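Local coordinates for probable outer membrane protein (Pseudomonas aeruginosa, PDB 3DWO) that probably carries long-chain fatty acids or other hydrophobic compounds across the outer membrane, as a beta-barrel channel of the FadL family, at residues A[108-113]-A[148-153]. Numbering follows the deposited sequence.
With C8E ((hydroxyethyloxy)tri(ethyloxy)octane), chain H.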
ATOM      1  N   ASP A 108     -25.832  17.052 -21.324  1.00 52.73           N
ATOM      2  CA  ASP A 108     -26.380  15.721 -21.536  1.00 53.69           C
ATOM      3  C   ASP A 108     -25.292  14.887 -22.196  1.00 52.57           C
ATOM      4  O   ASP A 108     -25.539  13.787 -22.685  1.00 53.88           O
ATOM      5  CB  ASP A 108     -27.614  15.771 -22.437  1.00 55.88           C
ATOM      6  CG  ASP A 108     -28.368  14.449 -22.462  1.00 58.64           C
ATOM      7  OD1 ASP A 108     -28.939  14.069 -21.414  1.00 60.03           O
ATOM      8  OD2 ASP A 108     -28.384  13.787 -23.523  1.00 59.54           O
ATOM      9  N   ARG A 109     -24.077  15.421 -22.194  1.00 51.17           N
ATOM     10  CA  ARG A 109     -22.946  14.735 -22.799  1.00 50.15           C
ATOM     11  C   ARG A 109     -21.723  14.764 -21.886  1.00 47.33           C
ATOM     12  O   ARG A 109     -20.823  13.938 -22.017  1.00 47.23           O
ATOM     13  CB  ARG A 109     -22.602  15.403 -24.131  1.00 51.87           C
ATOM     14  CG  ARG A 109     -23.788  15.535 -25.071  1.00 54.65           C
ATOM     15  CD  ARG A 109     -23.982  14.289 -25.916  1.00 56.24           C
ATOM     16  NE  ARG A 109     -22.962  14.196 -26.955  1.00 58.49           N
ATOM     17  CZ  ARG A 109     -22.941  13.270 -27.908  1.00 59.68           C
ATOM     18  NH1 ARG A 109     -23.889  12.343 -27.963  1.00 60.05           N
ATOM     19  NH2 ARG A 109     -21.970  13.274 -28.813  1.00 60.20           N
ATOM     20  N   PHE A 110     -21.706  15.710 -20.952  1.00 44.92           N
ATOM     21  CA  PHE A 110     -20.577  15.876 -20.046  1.00 42.09           C
ATOM     22  C   PHE A 110     -20.910  15.842 -18.559  1.00 41.27           C
ATOM     23  O   PHE A 110     -21.955  16.334 -18.122  1.00 38.83           O
ATOM     24  CB  PHE A 110     -19.874  17.198 -20.347  1.00 40.35           C
ATOM     25  CG  PHE A 110     -19.071  17.191 -21.614  1.00 39.18           C
ATOM     26  CD1 PHE A 110     -17.814  16.599 -21.650  1.00 38.66           C
ATOM     27  CD2 PHE A 110     -19.554  17.807 -22.763  1.00 39.23           C
ATOM     28  CE1 PHE A 110     -17.046  16.627 -22.813  1.00 39.62           C
ATOM     29  CE2 PHE A 110     -18.795  17.841 -23.933  1.00 39.36           C
ATOM     30  CZ  PHE A 110     -17.538  17.250 -23.956  1.00 39.43           C
ATOM     31  N   ALA A 111     -19.987  15.266 -17.789  1.00 40.32           N
ATOM     32  CA  ALA A 111     -20.112  15.167 -16.340  1.00 38.85           C
ATOM     33  C   ALA A 111     -18.746  15.479 -15.745  1.00 38.64           C
ATOM     34  O   ALA A 111     -17.718  15.219 -16.368  1.00 39.07           O
ATOM     35  CB  ALA A 111     -20.553  13.771 -15.937  1.00 38.22           C
ATOM     36  N   PHE A 112     -18.740  16.031 -14.538  1.00 38.59           N
ATOM     37  CA  PHE A 112     -17.502  16.397 -13.862  1.00 37.32           C
ATOM     38  C   PHE A 112     -17.342  15.589 -12.578  1.00 36.48           C
ATOM     39  O   PHE A 112     -18.304  15.393 -11.840  1.00 36.06           O
ATOM     40  CB  PHE A 112     -17.530  17.886 -13.533  1.00 39.64           C
ATOM     41  CG  PHE A 112     -16.289  18.385 -12.864  1.00 42.74           C
ATOM     42  CD1 PHE A 112     -15.059  18.339 -13.524  1.00 45.19           C
ATOM     43  CD2 PHE A 112     -16.348  18.935 -11.587  1.00 43.34           C
ATOM     44  CE1 PHE A 112     -13.902  18.840 -12.922  1.00 45.41           C
ATOM     45  CE2 PHE A 112     -15.201  19.440 -10.975  1.00 45.13           C
ATOM     46  CZ  PHE A 112     -13.974  19.392 -11.646  1.00 45.46           C
ATOM     47  N   GLY A 113     -16.121  15.131 -12.311  1.00 34.36           N
ATOM     48  CA  GLY A 113     -15.873  14.345 -11.117  1.00 33.72           C
ATOM     49  C   GLY A 113     -14.734  14.859 -10.253  1.00 33.11           C
ATOM     50  O   GLY A 113     -13.681  15.260 -10.754  1.00 33.28           O
ATOM     51  N   GLY A 148      -9.639  15.116 -10.361  1.00 31.99           N
ATOM     52  CA  GLY A 148     -10.567  15.866 -11.185  1.00 31.22           C
ATOM     53  C   GLY A 148     -10.752  15.047 -12.453  1.00 32.52           C
ATOM     54  O   GLY A 148      -9.766  14.647 -13.078  1.00 32.58           O
ATOM     55  N   SER A 149     -11.995  14.769 -12.838  1.00 30.84           N
ATOM     56  CA  SER A 149     -12.218  13.976 -14.040  1.00 31.11           C
ATOM     57  C   SER A 149     -13.382  14.470 -14.876  1.00 31.97           C
ATOM     58  O   SER A 149     -14.222  15.248 -14.417  1.00 31.21           O
ATOM     59  CB  SER A 149     -12.442  12.505 -13.681  1.00 30.35           C
ATOM     60  OG  SER A 149     -13.614  12.349 -12.902  1.00 32.51           O
ATOM     61  N   LEU A 150     -13.431  13.986 -16.111  1.00 32.57           N
ATOM     62  CA  LEU A 150     -14.467  14.383 -17.044  1.00 33.43           C
ATOM     63  C   LEU A 150     -14.942  13.168 -17.831  1.00 33.16           C
ATOM     64  O   LEU A 150     -14.139  12.308 -18.191  1.00 32.37           O
ATOM     65  CB  LEU A 150     -13.889  15.422 -18.005  1.00 33.85           C
ATOM     66  CG  LEU A 150     -14.805  16.507 -18.558  1.00 36.97           C
ATOM     67  CD1 LEU A 150     -15.369  17.340 -17.404  1.00 35.63           C
ATOM     68  CD2 LEU A 150     -14.011  17.386 -19.521  1.00 36.52           C
ATOM     69  N   SER A 151     -16.243  13.094 -18.095  1.00 33.34           N
ATOM     70  CA  SER A 151     -16.781  11.984 -18.874  1.00 35.60           C
ATOM     71  C   SER A 151     -17.509  12.528 -20.097  1.00 37.22           C
ATOM     72  O   SER A 151     -18.102  13.606 -20.052  1.00 37.17           O
ATOM     73  CB  SER A 151     -17.747  11.141 -18.042  1.00 34.48           C
ATOM     74  OG  SER A 151     -18.931  11.857 -17.765  1.00 33.68           O
ATOM     75  N   PHE A 152     -17.449  11.780 -21.192  1.00 38.96           N
ATOM     76  CA  PHE A 152     -18.111  12.179 -22.425  1.00 41.09           C
ATOM     77  C   PHE A 152     -18.937  11.028 -22.983  1.00 41.09           C
ATOM     78  O   PHE A 152     -18.407   9.961 -23.285  1.00 40.38           O
ATOM     79  CB  PHE A 152     -17.079  12.626 -23.464  1.00 41.08           C
ATOM     80  CG  PHE A 152     -17.676  12.980 -24.796  1.00 43.64           C
ATOM     81  CD1 PHE A 152     -17.549  12.119 -25.881  1.00 44.02           C
ATOM     82  CD2 PHE A 152     -18.376  14.172 -24.965  1.00 44.26           C
ATOM     83  CE1 PHE A 152     -18.110  12.442 -27.120  1.00 45.16           C
ATOM     84  CE2 PHE A 152     -18.941  14.505 -26.197  1.00 45.18           C
ATOM     85  CZ  PHE A 152     -18.809  13.640 -27.276  1.00 44.42           C
ATOM     86  N   LYS A 153     -20.241  11.248 -23.108  1.00 42.07           N
ATOM     87  CA  LYS A 153     -21.127  10.225 -23.637  1.00 44.00           C
ATOM     88  C   LYS A 153     -21.115  10.233 -25.165  1.00 45.79           C
ATOM     89  O   LYS A 153     -21.472  11.229 -25.793  1.00 47.09           O
ATOM     90  CB  LYS A 153     -22.550  10.440 -23.115  1.00 43.59           C
ATOM     91  CG  LYS A 153     -23.518   9.348 -23.535  1.00 44.24           C
ATOM     92  CD  LYS A 153     -24.641   9.149 -22.527  1.00 43.74           C
ATOM     93  CE  LYS A 153     -25.534  10.368 -22.418  1.00 43.78           C
ATOM     94  NZ  LYS A 153     -26.641  10.137 -21.447  1.00 44.30           N
TER
HETATM   95  C2  C8E H 458      -5.700  14.332 -19.686  1.00 63.96           C
HETATM   96  C3  C8E H 458      -6.637  14.055 -18.601  1.00 63.93           C
HETATM   97  C4  C8E H 458      -7.823  14.850 -18.853  1.00 64.22           C
HETATM   98  C5  C8E H 458      -8.354  15.340 -17.561  1.00 63.43           C
HETATM   99  C6  C8E H 458      -9.240  16.464 -17.792  1.00 63.05           C
HETATM  100  C7  C8E H 458     -10.104  16.335 -16.632  1.00 63.06           C
HETATM  101  C8  C8E H 458     -10.108  17.615 -15.901  1.00 63.03           C
HETATM  102  O9  C8E H 458     -10.126  17.778 -14.499  1.00 64.76           O
HETATM  103  O   HOH W   1     -20.858  12.342 -19.584  1.00 32.55           O
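Arg109 O is gripped by two hydrogen bonds: Lys153 N donates along a lone pair at 3.0 Å, and a water donates the second, its oxygen 2.9 Å from Arg109 O; Phe152 CA adds a CA-H...O contact. The same water lies 2.7 Å from Ser151 OG, with which it is also hydrogen-bonded, so it joins Arg109, just ahead of strand 110-125, to Ser151 near the end of strand 138-153, antiparallel neighbours in the wall of the FadL-type barrel. Farther along, Ala111 and Ser151 form a hydrogen-bonded pair with one weak arm, whereas Gly113 and Ser149 close a tighter one, Ser149 N to Gly113 O being 2.7 Å. The face bearing Ala111, Ser149 and Ser151 meets Pro34, Met37 and Ala38, and Ser149 OG is hydrogen-bonded to Ala30 O. The other carries Phe110, Phe112, Leu150 and Phe152, and a detergent molecule lies against it beside Leu150, as expected of a lipid-facing surface. Phe110 and Phe152 cross obliquely, planes 48° apart, and Phe152 CD2 sits 3.3 Å from Phe110 CZ, over one face of the Phe110 ring, offset toward its rim. Leu150 CD1 meets the edge of the Phe112 ring. Beyond Phe152, the Arg109 chain, bent at chi2 and chi3, lays its guanidinium face on Lys153 O, 3.3 Å from Arg109 CZ.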